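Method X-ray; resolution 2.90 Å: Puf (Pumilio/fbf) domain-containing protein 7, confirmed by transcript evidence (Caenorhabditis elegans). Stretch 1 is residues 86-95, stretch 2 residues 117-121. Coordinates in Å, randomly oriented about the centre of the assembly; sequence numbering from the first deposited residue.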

# COMPACT_ATOMS: atom_id res chain seq x y z
N GLU A 86 32.48 2.33 10.77
CA GLU A 86 32.20 1.33 9.75
C GLU A 86 31.08 1.81 8.82
O GLU A 86 31.17 1.68 7.60
CB GLU A 86 31.83 -0.01 10.38
CG GLU A 86 32.93 -0.65 11.20
CD GLU A 86 32.67 -2.12 11.52
OE1 GLU A 86 31.65 -2.67 11.03
OE2 GLU A 86 33.48 -2.74 12.24
N GLN A 87 30.02 2.37 9.40
CA GLN A 87 28.89 2.83 8.61
C GLN A 87 29.28 3.87 7.58
O GLN A 87 28.66 3.96 6.52
CB GLN A 87 27.82 3.43 9.52
CG GLN A 87 27.20 2.47 10.50
CD GLN A 87 26.38 3.21 11.52
OE1 GLN A 87 26.25 4.42 11.44
NE2 GLN A 87 25.82 2.49 12.49
N ARG A 88 30.30 4.67 7.89
CA ARG A 88 30.71 5.73 6.98
C ARG A 88 31.46 5.14 5.79
O ARG A 88 31.41 5.68 4.68
CB ARG A 88 31.55 6.79 7.69
CG ARG A 88 30.87 7.41 8.89
CD ARG A 88 31.65 8.61 9.42
NE ARG A 88 31.45 8.81 10.86
CZ ARG A 88 32.26 8.33 11.80
NH1 ARG A 88 33.33 7.61 11.48
NH2 ARG A 88 31.99 8.56 13.08
N GLU A 89 32.15 4.04 6.02
CA GLU A 89 32.82 3.35 4.93
C GLU A 89 31.80 2.69 4.03
O GLU A 89 31.86 2.83 2.81
CB GLU A 89 33.83 2.33 5.46
CG GLU A 89 35.26 2.84 5.41
CD GLU A 89 35.60 3.48 4.07
OE1 GLU A 89 35.59 4.73 3.99
OE2 GLU A 89 35.86 2.74 3.09
N LEU A 90 30.85 1.98 4.63
CA LEU A 90 29.77 1.35 3.88
C LEU A 90 29.01 2.41 3.09
O LEU A 90 28.68 2.22 1.93
CB LEU A 90 28.83 0.60 4.82
CG LEU A 90 29.48 -0.59 5.53
CD1 LEU A 90 28.70 -1.00 6.77
CD2 LEU A 90 29.63 -1.76 4.57
N LEU A 91 28.76 3.53 3.75
CA LEU A 91 28.03 4.63 3.15
C LEU A 91 28.73 5.11 1.89
O LEU A 91 28.12 5.22 0.83
CB LEU A 91 27.92 5.78 4.15
CG LEU A 91 26.96 6.90 3.77
CD1 LEU A 91 25.66 6.31 3.26
CD2 LEU A 91 26.71 7.79 4.97
N ARG A 92 30.02 5.39 2.01
CA ARG A 92 30.78 5.93 0.90
C ARG A 92 30.73 4.97 -0.27
O ARG A 92 30.52 5.38 -1.41
CB ARG A 92 32.23 6.16 1.30
CG ARG A 92 33.07 6.71 0.16
CD ARG A 92 34.48 7.06 0.61
NE ARG A 92 35.27 5.88 0.94
CZ ARG A 92 35.65 4.97 0.05
NH1 ARG A 92 35.30 5.10 -1.22
NH2 ARG A 92 36.38 3.93 0.44
N GLN A 93 30.92 3.69 0.03
CA GLN A 93 31.01 2.66 -0.99
C GLN A 93 29.69 2.43 -1.71
O GLN A 93 29.66 2.15 -2.91
CB GLN A 93 31.52 1.35 -0.39
CG GLN A 93 33.03 1.33 -0.19
CD GLN A 93 33.80 1.58 -1.47
OE1 GLN A 93 33.81 2.69 -2.01
NE2 GLN A 93 34.46 0.54 -1.97
N MET A 94 28.59 2.55 -0.97
CA MET A 94 27.28 2.49 -1.57
C MET A 94 27.12 3.60 -2.60
O MET A 94 26.79 3.36 -3.76
CB MET A 94 26.20 2.60 -0.51
CG MET A 94 26.15 1.41 0.43
SD MET A 94 24.70 1.42 1.50
CE MET A 94 25.03 2.86 2.51
N ILE A 95 27.39 4.82 -2.16
CA ILE A 95 27.28 5.98 -3.04
C ILE A 95 28.24 5.93 -4.22
O ILE A 95 27.84 6.10 -5.37
CB ILE A 95 27.47 7.28 -2.25
CG1 ILE A 95 26.40 7.37 -1.16
CG2 ILE A 95 27.42 8.47 -3.18
CD1 ILE A 95 26.30 8.71 -0.48
N GLN A 117 17.49 0.93 8.34
CA GLN A 117 17.17 0.57 9.71
C GLN A 117 18.34 0.86 10.64
O GLN A 117 18.22 1.67 11.57
CB GLN A 117 16.83 -0.92 9.82
CG GLN A 117 15.65 -1.37 8.99
CD GLN A 117 15.39 -2.85 9.16
OE1 GLN A 117 14.86 -3.51 8.27
NE2 GLN A 117 15.77 -3.39 10.32
N LYS A 118 19.47 0.20 10.37
CA LYS A 118 20.56 0.08 11.34
C LYS A 118 21.54 1.24 11.44
O LYS A 118 22.15 1.42 12.48
CB LYS A 118 21.31 -1.23 11.10
CG LYS A 118 20.47 -2.47 11.36
CD LYS A 118 20.20 -2.68 12.85
CE LYS A 118 19.15 -3.76 13.09
NZ LYS A 118 19.43 -5.04 12.37
N PHE A 119 21.71 2.02 10.37
CA PHE A 119 22.62 3.18 10.44
C PHE A 119 22.22 4.17 11.53
O PHE A 119 21.26 3.96 12.28
CB PHE A 119 22.71 3.92 9.11
CG PHE A 119 23.61 3.26 8.10
CD1 PHE A 119 24.07 1.96 8.29
CD2 PHE A 119 23.99 3.94 6.95
CE1 PHE A 119 24.89 1.36 7.35
CE2 PHE A 119 24.82 3.34 6.01
CZ PHE A 119 25.26 2.05 6.22
N ASP A 120 22.96 5.27 11.61
CA ASP A 120 22.71 6.28 12.62
C ASP A 120 22.14 7.50 11.94
O ASP A 120 22.23 7.62 10.72
CB ASP A 120 24.01 6.63 13.35
CG ASP A 120 24.47 5.51 14.27
OD1 ASP A 120 23.86 4.41 14.24
OD2 ASP A 120 25.46 5.72 15.02
N HIS A 121 21.54 8.40 12.72
CA HIS A 121 20.82 9.53 12.14
C HIS A 121 21.66 10.23 11.09
O HIS A 121 21.19 10.50 9.98
CB HIS A 121 20.38 10.53 13.20
CG HIS A 121 19.71 11.75 12.62
ND1 HIS A 121 20.42 12.86 12.22
CD2 HIS A 121 18.41 12.00 12.35
CE1 HIS A 121 19.57 13.76 11.73
NE2 HIS A 121 18.35 13.26 11.80

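The most unusual feature of this contact is that one glutamine does two jobs at once: Gln87 lays its aliphatic stem over the face of the Phe119 ring and carries its amide past the ring to the polar backbone and side chain beyond. CB of Gln87 sits 4.2 Å from the centroid of the Phe119 ring, only 11° off the ring normal, a CH-pi contact of nearly ideal placement. Farther out, CG of Gln87 is 3.9 Å from CD1 of Phe119. The m, t rotamer makes this possible, because it extends the chain along the ring instead of folding it back on its own helix.

At the end of that stem, NE2 of Gln87 donates a weak hydrogen bond to OD1 of Asp120, 3.3 Å long with an N-H...O angle of 161°. The angle is good, but the bond is long and weak. OE1 of Gln87 lies 3.4 Å from the backbone N of Asp120, so both ends of the amide face the same residue. NE2 has a further hydrogen-bonding partner elsewhere in the structure, and OE1 has one just outside the stretches, which helps explain how a polar group can be tolerated in a buried position. Glutamine suits the place because it combines methylenes long enough to cover an aromatic face with a head that can both donate and accept.

The second stretch is built to present its phenylalanine. Phe119 is the first residue to leave helical phi/psi after a helix, and Asp120 follows at the N-cap position of the next one, although its side chain makes no capping bond; its carboxylate instead receives the bond from Gln87. The CA-to-CB bond of Phe119 points sideways, but with chi1 at -79° the ring comes nearer to the first stretch. The CA atoms nearest each other across the stretches are those of Gln87 and Phe119, 6.5 Å apart.

Around the ring, the helix supplies residues one turn and two turns on from Gln87. Leu90 and Met94 direct their CA-to-CB bonds toward the second stretch, while that of Leu91 points sideways. CB of Leu90 is 4.1 Å from CZ of Phe119, and CD1 of Leu91, near the ring plane, meets the edge at CE2 of Phe119, also at 4.1 Å. The tightest of these apolar contacts is CE of Met94 to CE2 of Phe119, at 3.5 Å; the long thioether chain, turned by a chi3 of -67°, brings its methyl back to the ring. All four helix residues touching Phe119 are buried, as is Phe119 itself, which gives up 110 Å² of the 272 Å² covered in total.

The rest of the helix keeps its charges out of this contact. The CA-to-CB bond of Arg88 points away, and its side chain makes no contact; Arg92 is occupied with Glu89 one turn back, its NH2 forming a salt bridge at 3.0 Å to OE2 of Glu89. The rule to read here is economical: one aromatic anchor, apolar neighbours around it, and one amide at the polar margin.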